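Local coordinates for mandelate racemase / muconate lactonizing enzyme family protein (Agrobacterium tumefaciens, PDB 4DXK) that probably catalyses a metal-dependent lyase- or racemase-type reaction of the enolase superfamily, on a substrate that has not been assigned, at residues W240-I245 and V287-I292; S251-Y256 and A262-S267; S293-G296 and E300-K303. All coordinates share one frame; numbering follows the deposited sequence. Where two conformers were deposited one is given.

How the interactions relate
All three interactions belong to the alpha/beta barrel, and interaction 1 lies closest to its metal site, with Glu242 bound to sodium. Strand 264-266 of interaction 2 runs between the two strands of interaction 1, and the contact centres are about 9 Å apart. His241 O and Ser265 N, at 2.9 Å, probably form one of the backbone bonds joining them, while Asp243 OD1 and Ser267 OG, 2.6 Å apart, are a probable side-chain bond. Interaction 3 follows strand 287-290 along the chain, its centre about 14 Å from that of interaction 1; Leu290 CD1 reaches Ala301 CB at 3.8 Å. Interactions 2 and 3 do not touch, their centres being about 20 Å apart.

Interaction 1 of 3, residues W240-I245 and V287-I292; sequences WHEDPI and VVMLDI. With NA (sodium ion), chain C.
Met289 SD lies over one face of the Trp240 indole, toward its rim, the two side chains approaching from opposite directions between strands that are not neighbours in the barrel sheet. This holds for one of two modelled Met289 conformers, in which SD sits 4.3 Å from the centroid of the six-membered ring of Trp240 and 17° off its normal, a Met-aromatic contact. The thioether is bent at both chi2 and chi3, which brings Met289 CE to 3.5 Å from Trp240 CZ2. The Val287 side chain crosses that of Trp240 at about a right angle and meets the ring obliquely: its CG2 lies 3.8 Å from Trp240 CE3, and its CG1 meets Trp240 CZ3 at 3.9 Å.

The nitrogen side of the indole is tied to Glu242. Trp240 NE1 donates to Glu242 OE1 over 3.0 Å, on the anti side of the carboxylate, in a bent bond with an angle of 139° at the hydrogen. Extended beyond CG, Glu242 spans from its strand to the ion, and its OE2 binds sodium at 2.3 Å. OE1 also pairs with Lys172, so both carboxylate oxygens are held and the plane of the group has little freedom to turn. Asp243 OD2 accepts a hydrogen bond from a sodium-bound water, adding a second-shell link. Together with Glu216 and Glu268, Glu242 forms the three-carboxylate metal site characteristic of the enolase-superfamily barrel.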
ATOM      1  N   TRP A 240     -10.856 -22.018 -15.960  1.00  9.07           N
ATOM      2  CA  TRP A 240     -11.239 -20.912 -15.088  1.00  8.20           C
ATOM      3  C   TRP A 240     -12.024 -21.428 -13.900  1.00  8.33           C
ATOM      4  O   TRP A 240     -12.578 -22.530 -13.957  1.00  9.02           O
ATOM      5  CB  TRP A 240     -11.962 -19.802 -15.863  1.00  9.20           C
ATOM      6  CG  TRP A 240     -13.425 -19.952 -16.245  1.00  8.79           C
ATOM      7  CD1 TRP A 240     -14.469 -20.423 -15.482  1.00  9.29           C
ATOM      8  CD2 TRP A 240     -14.002 -19.509 -17.479  1.00  8.94           C
ATOM      9  NE1 TRP A 240     -15.656 -20.306 -16.183  1.00 10.11           N
ATOM     10  CE2 TRP A 240     -15.391 -19.738 -17.404  1.00  9.10           C
ATOM     11  CE3 TRP A 240     -13.474 -18.948 -18.645  1.00  9.74           C
ATOM     12  CZ2 TRP A 240     -16.255 -19.438 -18.465  1.00 10.21           C
ATOM     13  CZ3 TRP A 240     -14.335 -18.626 -19.679  1.00  9.42           C
ATOM     14  CH2 TRP A 240     -15.707 -18.877 -19.584  1.00 10.13           C
ATOM     15  N   HIS A 241     -12.046 -20.643 -12.827  1.00  8.58           N
ATOM     16  CA  HIS A 241     -12.804 -20.958 -11.621  1.00  8.16           C
ATOM     17  C   HIS A 241     -13.820 -19.855 -11.434  1.00  8.19           C
ATOM     18  O   HIS A 241     -13.470 -18.720 -11.070  1.00  8.37           O
ATOM     19  CB  HIS A 241     -11.886 -21.068 -10.403  1.00  9.53           C
ATOM     20  CG  HIS A 241     -10.991 -22.267 -10.437  1.00  8.11           C
ATOM     21  ND1 HIS A 241     -10.027 -22.506  -9.479  1.00  9.11           N
ATOM     22  CD2 HIS A 241     -10.909 -23.298 -11.312  1.00  9.32           C
ATOM     23  CE1 HIS A 241      -9.388 -23.627  -9.766  1.00 10.02           C
ATOM     24  NE2 HIS A 241      -9.900 -24.125 -10.878  1.00  9.90           N
ATOM     25  N   GLU A 242     -15.074 -20.181 -11.720  1.00  8.09           N
ATOM     26  CA  GLU A 242     -16.135 -19.185 -11.817  1.00  7.95           C
ATOM     27  C   GLU A 242     -16.902 -19.065 -10.510  1.00  8.11           C
ATOM     28  O   GLU A 242     -17.355 -20.069  -9.940  1.00  8.97           O
ATOM     29  CB  GLU A 242     -17.078 -19.571 -12.954  1.00  9.10           C
ATOM     30  CG  GLU A 242     -18.208 -18.580 -13.220  1.00  9.71           C
ATOM     31  CD  GLU A 242     -18.999 -18.943 -14.463  1.00 13.74           C
ATOM     32  OE1 GLU A 242     -18.483 -19.691 -15.318  1.00 11.01           O
ATOM     33  OE2 GLU A 242     -20.164 -18.501 -14.588  1.00 21.01           O
ATOM     34  N   ASP A 243     -17.052 -17.830 -10.045  1.00  8.09           N
ATOM     35  CA  ASP A 243     -17.801 -17.527  -8.827  1.00  8.67           C
ATOM     36  C   ASP A 243     -17.431 -18.464  -7.672  1.00  8.73           C
ATOM     37  O   ASP A 243     -18.294 -19.111  -7.082  1.00  8.90           O
ATOM     38  CB  ASP A 243     -19.303 -17.530  -9.126  1.00  9.37           C
ATOM     39  CG  ASP A 243     -19.716 -16.360  -9.986  1.00 10.99           C
ATOM     40  OD1 ASP A 243     -19.052 -15.320  -9.891  1.00 11.61           O
ATOM     41  OD2 ASP A 243     -20.691 -16.472 -10.751  1.00 12.65           O
ATOM     42  N   PRO A 244     -16.135 -18.516  -7.326  1.00  8.25           N
ATOM     43  CA  PRO A 244     -15.713 -19.446  -6.272  1.00  8.33           C
ATOM     44  C   PRO A 244     -16.263 -19.100  -4.892  1.00  9.10           C
ATOM     45  O   PRO A 244     -16.387 -19.993  -4.046  1.00  9.56           O
ATOM     46  CB  PRO A 244     -14.190 -19.305  -6.279  1.00  9.10           C
ATOM     47  CG  PRO A 244     -13.939 -17.926  -6.848  1.00  9.82           C
ATOM     48  CD  PRO A 244     -14.994 -17.772  -7.894  1.00  9.04           C
ATOM     49  N   ILE A 245     -16.553 -17.818  -4.672  1.00  7.79           N
ATOM     50  CA  ILE A 245     -17.137 -17.313  -3.435  1.00  8.29           C
ATOM     51  C   ILE A 245     -18.223 -16.312  -3.817  1.00  7.36           C
ATOM     52  O   ILE A 245     -18.357 -15.958  -4.983  1.00  8.89           O
ATOM     53  CB  ILE A 245     -16.086 -16.638  -2.508  1.00  8.56           C
ATOM     54  CG1 ILE A 245     -15.475 -15.402  -3.186  1.00  8.55           C
ATOM     55  CG2 ILE A 245     -15.005 -17.635  -2.058  1.00 10.37           C
ATOM     56  CD1 ILE A 245     -14.633 -14.552  -2.236  1.00 11.18           C
ATOM     57  N   VAL A 287     -11.081 -13.742 -16.002  1.00  7.90           N
ATOM     58  CA  VAL A 287     -12.073 -13.687 -17.061  1.00  8.44           C
ATOM     59  C   VAL A 287     -13.247 -12.866 -16.548  1.00  8.07           C
ATOM     60  O   VAL A 287     -13.815 -13.173 -15.490  1.00  8.65           O
ATOM     61  CB  VAL A 287     -12.552 -15.080 -17.466  1.00  8.92           C
ATOM     62  CG1 VAL A 287     -13.557 -14.974 -18.598  1.00 13.39           C
ATOM     63  CG2 VAL A 287     -11.363 -15.944 -17.880  1.00 11.83           C
ATOM     64  N   VAL A 288     -13.582 -11.799 -17.267  1.00  7.92           N
ATOM     65  CA  VAL A 288     -14.658 -10.909 -16.860  1.00  8.02           C
ATOM     66  C   VAL A 288     -15.964 -11.454 -17.421  1.00  7.61           C
ATOM     67  O   VAL A 288     -16.204 -11.448 -18.636  1.00  9.69           O
ATOM     68  CB  VAL A 288     -14.380  -9.459 -17.293  1.00  7.64           C
ATOM     69  CG1 VAL A 288     -15.585  -8.561 -17.006  1.00 10.28           C
ATOM     70  CG2 VAL A 288     -13.119  -8.935 -16.591  1.00  9.21           C
ATOM     71  N   MET A 289     -16.800 -11.951 -16.513  0.51  8.74           N
ATOM     72  CA  MET A 289     -18.089 -12.537 -16.861  0.51  8.04           C
ATOM     73  C   MET A 289     -19.168 -11.535 -16.564  0.51  7.10           C
ATOM     74  O   MET A 289     -19.086 -10.779 -15.598  0.51  8.50           O
ATOM     75  CB  MET A 289     -18.372 -13.770 -16.015  0.51  9.25           C
ATOM     76  CG  MET A 289     -17.191 -14.622 -15.801  0.51  9.95           C
ATOM     77  SD  MET A 289     -16.665 -15.540 -17.253  0.51  9.29           S
ATOM     78  CE  MET A 289     -18.101 -16.576 -17.561  0.51 10.89           C
ATOM     79  N   LEU A 290     -20.199 -11.541 -17.393  1.00  7.41           N
ATOM     80  CA  LEU A 290     -21.351 -10.691 -17.150  1.00  7.67           C
ATOM     81  C   LEU A 290     -22.553 -11.364 -17.790  1.00  8.52           C
ATOM     82  O   LEU A 290     -22.390 -12.228 -18.655  1.00  8.47           O
ATOM     83  CB  LEU A 290     -21.126  -9.291 -17.725  1.00  9.11           C
ATOM     84  CG  LEU A 290     -20.794  -9.146 -19.211  1.00  7.87           C
ATOM     85  CD1 LEU A 290     -22.031  -9.226 -20.090  1.00 10.30           C
ATOM     86  CD2 LEU A 290     -20.076  -7.830 -19.462  1.00 11.23           C
ATOM     87  N   ASP A 291     -23.747 -10.976 -17.362  1.00  7.51           N
ATOM     88  CA  ASP A 291     -24.971 -11.357 -18.039  1.00  7.68           C
ATOM     89  C   ASP A 291     -25.660 -10.061 -18.417  1.00  7.34           C
ATOM     90  O   ASP A 291     -25.978  -9.246 -17.545  1.00  7.64           O
ATOM     91  CB  ASP A 291     -25.841 -12.213 -17.108  1.00  7.81           C
ATOM     92  CG  ASP A 291     -27.134 -12.666 -17.758  1.00  7.79           C
ATOM     93  OD1 ASP A 291     -27.879 -11.785 -18.239  1.00  8.95           O
ATOM     94  OD2 ASP A 291     -27.402 -13.890 -17.803  1.00  8.79           O
ATOM     95  N   ILE A 292     -25.868  -9.855 -19.717  1.00  7.03           N
ATOM     96  CA  ILE A 292     -26.394  -8.588 -20.196  1.00  8.36           C
ATOM     97  C   ILE A 292     -27.763  -8.256 -19.617  1.00  7.31           C
ATOM     98  O   ILE A 292     -28.119  -7.085 -19.513  1.00  8.03           O
ATOM     99  CB  ILE A 292     -26.463  -8.548 -21.735  1.00  8.03           C
ATOM    100  CG1 ILE A 292     -27.374  -9.643 -22.270  1.00  9.76           C
ATOM    101  CG2 ILE A 292     -25.069  -8.652 -22.348  1.00  8.63           C
ATOM    102  CD1 ILE A 292     -27.582  -9.533 -23.757  1.00 12.55           C
TER
HETATM  103 NA    NA C 502     -22.286 -19.203 -13.972  1.00 12.83          NA
HETATM  104  O   HOH W   1     -21.910 -18.620 -11.752  1.00 23.75           O
HETATM  105  O   HOH W   2     -24.462 -19.823 -13.312  1.00 23.27           O

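Interaction 2 of 3, residues S251-Y256 and A262-S267; sequences SSLTRY and APISAS
This is apolar packing of a helix against a strand within one beta-alpha-beta unit of the barrel, where helix 253-259 packs on strand 264-266, which follows it in the chain. Ile264 carries the strand side and bridges Leu253 and Tyr256, which stand one helical turn apart. Its CG1 branch is directed at the helix: CG1 approaches Tyr256 CD2 to 3.6 Å, obliquely to the ring, and the terminal CD1 lies 3.8 Å from the same CD2. From there CD1 also reaches the helix backbone, 3.8 Å from Leu253 O, and touches Leu253 CB at 4.0 Å. The methyl end of Ile264 thus touches both the Tyr256 ring and the first side-chain carbon of Leu253.

With CG anti to the backbone N (chi1 -176°), the Tyr256 ring extends from the helix beside Ile264, and its OH is hydrogen-bonded to His241 ND1 on the preceding strand. No hydrogen bond crosses between the two segments, so side-chain packing carries the contact. On the Tyr256 side the pair is continued by helix 223-232, through Ala226, Met227 and Ala230, whereas Leu279 of helix 272-281 packs on both Leu253 and Ala266, placing the contact between the two adjoining barrel helices.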
ATOM      1  N   SER A 251     -12.826  -7.694  -2.232  0.68  7.95           N
ATOM      2  CA  SER A 251     -11.443  -7.749  -1.774  0.68  9.10           C
ATOM      3  C   SER A 251     -11.026  -9.164  -1.331  0.68  9.95           C
ATOM      4  O   SER A 251      -9.846  -9.503  -1.395  0.68 11.69           O
ATOM      5  CB  SER A 251     -11.180  -6.715  -0.679  0.68  8.66           C
ATOM      6  OG  SER A 251     -11.952  -6.996   0.469  0.68 10.75           O
ATOM      7  N   SER A 252     -11.981  -9.996  -0.922  1.00  9.20           N
ATOM      8  CA  SER A 252     -11.669 -11.387  -0.595  1.00 10.33           C
ATOM      9  C   SER A 252     -11.038 -12.161  -1.758  1.00  9.53           C
ATOM     10  O   SER A 252     -10.325 -13.145  -1.545  1.00 10.87           O
ATOM     11  CB  SER A 252     -12.909 -12.140  -0.124  1.00 10.99           C
ATOM     12  OG  SER A 252     -13.303 -11.722   1.167  1.00 12.65           O
ATOM     13  N   LEU A 253     -11.296 -11.725  -2.986  1.00  8.77           N
ATOM     14  CA  LEU A 253     -10.763 -12.424  -4.157  1.00  8.90           C
ATOM     15  C   LEU A 253      -9.237 -12.385  -4.236  1.00  8.93           C
ATOM     16  O   LEU A 253      -8.628 -13.258  -4.848  1.00  9.57           O
ATOM     17  CB  LEU A 253     -11.364 -11.860  -5.445  1.00  8.66           C
ATOM     18  CG  LEU A 253     -12.868 -12.057  -5.583  1.00  8.70           C
ATOM     19  CD1 LEU A 253     -13.352 -11.370  -6.838  1.00 10.15           C
ATOM     20  CD2 LEU A 253     -13.221 -13.529  -5.619  1.00 10.78           C
ATOM     21  N   THR A 254      -8.599 -11.406  -3.602  1.00 10.30           N
ATOM     22  CA  THR A 254      -7.140 -11.332  -3.685  1.00 11.90           C
ATOM     23  C   THR A 254      -6.479 -12.555  -3.054  1.00 13.62           C
ATOM     24  O   THR A 254      -5.494 -13.095  -3.565  1.00 16.30           O
ATOM     25  CB  THR A 254      -6.589 -10.033  -3.072  1.00 15.92           C
ATOM     26  OG1 THR A 254      -6.788 -10.041  -1.655  1.00 18.38           O
ATOM     27  CG2 THR A 254      -7.298  -8.839  -3.677  1.00 16.36           C
ATOM     28  N   ARG A 255      -7.038 -13.021  -1.953  1.00 12.03           N
ATOM     29  CA  ARG A 255      -6.482 -14.203  -1.324  1.00 14.18           C
ATOM     30  C   ARG A 255      -6.744 -15.459  -2.127  1.00 14.43           C
ATOM     31  O   ARG A 255      -5.897 -16.352  -2.184  1.00 15.82           O
ATOM     32  CB  ARG A 255      -7.027 -14.346   0.072  1.00 16.52           C
ATOM     33  CG  ARG A 255      -6.554 -13.208   0.933  1.00 23.93           C
ATOM     34  CD  ARG A 255      -7.046 -13.354   2.315  1.00 20.05           C
ATOM     35  NE  ARG A 255      -6.578 -14.589   2.934  1.00 15.58           N
ATOM     36  CZ  ARG A 255      -6.930 -14.934   4.164  1.00 14.81           C
ATOM     37  NH1 ARG A 255      -7.738 -14.138   4.846  1.00 13.55           N
ATOM     38  NH2 ARG A 255      -6.489 -16.065   4.700  1.00 16.92           N
ATOM     39  N   TYR A 256      -7.913 -15.526  -2.758  1.00 10.90           N
ATOM     40  CA  TYR A 256      -8.230 -16.661  -3.603  1.00 11.17           C
ATOM     41  C   TYR A 256      -7.263 -16.720  -4.781  1.00 10.26           C
ATOM     42  O   TYR A 256      -6.720 -17.781  -5.102  1.00 11.31           O
ATOM     43  CB  TYR A 256      -9.674 -16.563  -4.095  1.00  9.01           C
ATOM     44  CG  TYR A 256     -10.082 -17.774  -4.895  1.00  8.81           C
ATOM     45  CD1 TYR A 256     -10.601 -18.898  -4.273  1.00  9.25           C
ATOM     46  CD2 TYR A 256      -9.923 -17.803  -6.273  1.00  9.42           C
ATOM     47  CE1 TYR A 256     -10.957 -20.024  -5.004  1.00  9.42           C
ATOM     48  CE2 TYR A 256     -10.274 -18.924  -7.013  1.00  9.58           C
ATOM     49  CZ  TYR A 256     -10.800 -20.025  -6.376  1.00  8.02           C
ATOM     50  OH  TYR A 256     -11.146 -21.136  -7.112  1.00  9.28           O
ATOM     51  N   ALA A 262      -6.041 -21.496 -11.510  1.00 11.49           N
ATOM     52  CA  ALA A 262      -6.763 -21.009 -12.681  1.00 10.72           C
ATOM     53  C   ALA A 262      -7.253 -19.597 -12.391  1.00 11.13           C
ATOM     54  O   ALA A 262      -7.515 -19.261 -11.228  1.00 10.71           O
ATOM     55  CB  ALA A 262      -7.946 -21.917 -12.980  1.00 13.12           C
ATOM     56  N   PRO A 263      -7.415 -18.776 -13.440  1.00  9.62           N
ATOM     57  CA  PRO A 263      -7.956 -17.435 -13.220  1.00  9.27           C
ATOM     58  C   PRO A 263      -9.379 -17.491 -12.690  1.00  9.55           C
ATOM     59  O   PRO A 263     -10.140 -18.434 -12.974  1.00  9.97           O
ATOM     60  CB  PRO A 263      -7.948 -16.810 -14.621  1.00 11.63           C
ATOM     61  CG  PRO A 263      -7.934 -17.972 -15.561  1.00 13.93           C
ATOM     62  CD  PRO A 263      -7.122 -19.028 -14.861  1.00 11.53           C
ATOM     63  N   ILE A 264      -9.732 -16.468 -11.921  1.00  8.80           N
ATOM     64  CA  ILE A 264     -11.095 -16.283 -11.460  1.00  9.62           C
ATOM     65  C   ILE A 264     -11.959 -15.816 -12.618  1.00  9.04           C
ATOM     66  O   ILE A 264     -11.604 -14.871 -13.334  1.00 11.21           O
ATOM     67  CB  ILE A 264     -11.140 -15.209 -10.361  1.00  9.47           C
ATOM     68  CG1 ILE A 264     -10.331 -15.660  -9.145  1.00 10.81           C
ATOM     69  CG2 ILE A 264     -12.575 -14.890  -9.955  1.00 13.00           C
ATOM     70  CD1 ILE A 264     -10.076 -14.549  -8.151  1.00 11.94           C
ATOM     71  N   SER A 265     -13.101 -16.460 -12.791  1.00  8.76           N
ATOM     72  CA  SER A 265     -14.130 -15.987 -13.689  1.00 10.22           C
ATOM     73  C   SER A 265     -15.201 -15.320 -12.824  1.00  9.15           C
ATOM     74  O   SER A 265     -15.784 -15.958 -11.942  1.00 10.08           O
ATOM     75  CB  SER A 265     -14.686 -17.188 -14.448  1.00 10.82           C
ATOM     76  OG  SER A 265     -15.859 -16.907 -15.145  1.00 21.45           O
ATOM     77  N   ALA A 266     -15.424 -14.027 -13.034  1.00  7.82           N
ATOM     78  CA  ALA A 266     -16.319 -13.241 -12.190  1.00  8.08           C
ATOM     79  C   ALA A 266     -16.830 -12.056 -12.998  1.00  7.46           C
ATOM     80  O   ALA A 266     -16.042 -11.452 -13.734  1.00  7.58           O
ATOM     81  CB  ALA A 266     -15.572 -12.735 -10.958  1.00  9.40           C
ATOM     82  N   SER A 267     -18.121 -11.716 -12.913  1.00  7.58           N
ATOM     83  CA  SER A 267     -19.187 -12.558 -12.367  1.00  7.23           C
ATOM     84  C   SER A 267     -20.512 -12.146 -12.999  1.00  7.85           C
ATOM     85  O   SER A 267     -20.863 -10.961 -12.995  1.00  8.00           O
ATOM     86  CB  SER A 267     -19.334 -12.416 -10.854  1.00  7.36           C
ATOM     87  OG  SER A 267     -20.450 -13.178 -10.401  1.00  7.53           O
TER

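Interaction 3 of 3, residues S293-G296 and E300-K303; sequences SWCG and EARK
Cys295 and Gly296 pack against Glu300 and Ala301 where the loop after strand 287-290 turns into helix 297-310, one of the beta-to-alpha connections of the alpha/beta barrel. The close part is largely backbone against side-chain carbon. Cys295 O lies 3.5 Å from Glu300 CB and 3.8 Å from Glu300 CG, so the first two carbons of the glutamate run past the carbonyl oxygen. Gly296 O is set against the same side chain, 3.7 Å from Glu300 CG, and also accepts a hydrogen bond from Glu300 N. That bond is weak at 3.4 Å, although fairly straight at 162°, and its four-residue spacing is that of an alpha-helical turn. Gly296 has a positive phi of 115°, at which the position of a beta carbon is crowded by the carbonyl oxygen before it and by Glu300 CG; without a side chain it can lie directly against Glu300.

Away from this packing the contact opens out. A bend at chi2 turns the Glu300 carboxylate away from the loop, where OE2 forms a salt bridge with Arg273 at the start of helix 272-281. Glu300 and Gly296 are both partly exposed, in contrast to the buried Cys295 and Ala301. Further along the helix the charges point to other partners, Lys303 in a salt bridge with Asp62 and Arg302 donating to Leu107 O of a neighbouring subunit.

On the buried flank, Ala301 also packs on Ile292 and on Leu332 of helix 323-335. On this side the Cys295 thiol meets the helix: with chi1 at 75°, SG sits between the backbone N and the carbonyl carbon, and it rests 4.0 Å from Ala301 CB.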
ATOM      1  N   SER A 293     -28.525  -9.280 -19.247  1.00  7.55           N
ATOM      2  CA  SER A 293     -29.863  -9.084 -18.684  1.00  7.75           C
ATOM      3  C   SER A 293     -29.871  -8.900 -17.169  1.00  7.06           C
ATOM      4  O   SER A 293     -30.939  -8.685 -16.580  1.00  7.65           O
ATOM      5  CB  SER A 293     -30.808 -10.228 -19.075  1.00  9.09           C
ATOM      6  OG  SER A 293     -30.561 -11.414 -18.344  1.00  8.81           O
ATOM      7  N   TRP A 294     -28.690  -9.004 -16.549  1.00  7.29           N
ATOM      8  CA  TRP A 294     -28.533  -8.879 -15.101  1.00  7.33           C
ATOM      9  C   TRP A 294     -27.613  -7.717 -14.718  1.00  7.42           C
ATOM     10  O   TRP A 294     -27.512  -7.407 -13.534  1.00  8.23           O
ATOM     11  CB  TRP A 294     -27.957 -10.170 -14.495  1.00  7.73           C
ATOM     12  CG  TRP A 294     -28.828 -11.384 -14.639  1.00  7.00           C
ATOM     13  CD1 TRP A 294     -30.152 -11.410 -14.980  1.00  7.93           C
ATOM     14  CD2 TRP A 294     -28.427 -12.757 -14.483  1.00  7.21           C
ATOM     15  NE1 TRP A 294     -30.599 -12.708 -15.028  1.00  8.97           N
ATOM     16  CE2 TRP A 294     -29.565 -13.554 -14.722  1.00  8.11           C
ATOM     17  CE3 TRP A 294     -27.227 -13.389 -14.127  1.00  7.90           C
ATOM     18  CZ2 TRP A 294     -29.535 -14.948 -14.637  1.00  9.15           C
ATOM     19  CZ3 TRP A 294     -27.197 -14.773 -14.052  1.00  8.92           C
ATOM     20  CH2 TRP A 294     -28.344 -15.535 -14.297  1.00  9.66           C
ATOM     21  N   CYS A 295     -26.931  -7.097 -15.691  1.00  7.08           N
ATOM     22  CA  CYS A 295     -25.836  -6.171 -15.376  1.00  7.41           C
ATOM     23  C   CYS A 295     -26.087  -4.735 -15.782  1.00  8.12           C
ATOM     24  O   CYS A 295     -25.218  -3.889 -15.565  1.00  8.29           O
ATOM     25  CB  CYS A 295     -24.525  -6.639 -16.026  1.00  8.63           C
ATOM     26  SG  CYS A 295     -24.433  -6.359 -17.806  1.00  9.01           S
ATOM     27  N   GLY A 296     -27.232  -4.467 -16.406  1.00  7.29           N
ATOM     28  CA  GLY A 296     -27.515  -3.141 -16.939  1.00  8.77           C
ATOM     29  C   GLY A 296     -27.641  -3.085 -18.457  1.00  9.63           C
ATOM     30  O   GLY A 296     -27.561  -2.006 -19.054  1.00 10.94           O
ATOM     31  N   GLU A 300     -24.497  -1.200 -20.369  1.00  7.02           N
ATOM     32  CA  GLU A 300     -23.426  -1.396 -19.393  1.00  7.20           C
ATOM     33  C   GLU A 300     -22.435  -2.438 -19.879  1.00  6.74           C
ATOM     34  O   GLU A 300     -21.225  -2.246 -19.717  1.00  7.34           O
ATOM     35  CB  GLU A 300     -23.956  -1.770 -18.001  1.00  7.08           C
ATOM     36  CG  GLU A 300     -24.616  -0.603 -17.283  1.00  8.64           C
ATOM     37  CD  GLU A 300     -23.674   0.584 -17.080  1.00  7.45           C
ATOM     38  OE1 GLU A 300     -22.556   0.402 -16.554  1.00  8.75           O
ATOM     39  OE2 GLU A 300     -24.066   1.720 -17.424  1.00  9.23           O
ATOM     40  N   ALA A 301     -22.914  -3.522 -20.491  1.00  6.98           N
ATOM     41  CA  ALA A 301     -22.040  -4.618 -20.887  1.00  7.70           C
ATOM     42  C   ALA A 301     -20.961  -4.187 -21.864  1.00  7.86           C
ATOM     43  O   ALA A 301     -19.812  -4.618 -21.754  1.00  7.70           O
ATOM     44  CB  ALA A 301     -22.843  -5.766 -21.449  1.00  7.76           C
ATOM     45  N   ARG A 302     -21.316  -3.347 -22.835  1.00  7.18           N
ATOM     46  CA  ARG A 302     -20.339  -2.948 -23.836  1.00  7.51           C
ATOM     47  C   ARG A 302     -19.220  -2.129 -23.189  1.00  7.63           C
ATOM     48  O   ARG A 302     -18.060  -2.180 -23.612  1.00  9.33           O
ATOM     49  CB  ARG A 302     -21.006  -2.196 -25.011  1.00  8.26           C
ATOM     50  CG  ARG A 302     -21.467  -0.778 -24.726  1.00  7.02           C
ATOM     51  CD  ARG A 302     -22.488  -0.334 -25.761  1.00  7.68           C
ATOM     52  NE  ARG A 302     -22.918   1.051 -25.643  1.00  8.57           N
ATOM     53  CZ  ARG A 302     -22.652   1.991 -26.543  1.00 12.68           C
ATOM     54  NH1 ARG A 302     -21.906   1.716 -27.611  1.00 15.09           N
ATOM     55  NH2 ARG A 302     -23.123   3.217 -26.368  1.00 18.85           N
ATOM     56  N   LYS A 303     -19.573  -1.355 -22.175  1.00  7.44           N
ATOM     57  CA  LYS A 303     -18.612  -0.502 -21.492  1.00  7.70           C
ATOM     58  C   LYS A 303     -17.756  -1.337 -20.538  1.00  8.34           C
ATOM     59  O   LYS A 303     -16.560  -1.083 -20.383  1.00  8.93           O
ATOM     60  CB  LYS A 303     -19.351   0.629 -20.770  1.00  9.07           C
ATOM     61  CG  LYS A 303     -20.126   1.509 -21.750  1.00  8.94           C
ATOM     62  CD  LYS A 303     -21.114   2.451 -21.088  1.00  9.45           C
ATOM     63  CE  LYS A 303     -22.016   3.071 -22.159  1.00 10.67           C
ATOM     64  NZ  LYS A 303     -23.014   3.991 -21.546  1.00 13.37           N
TER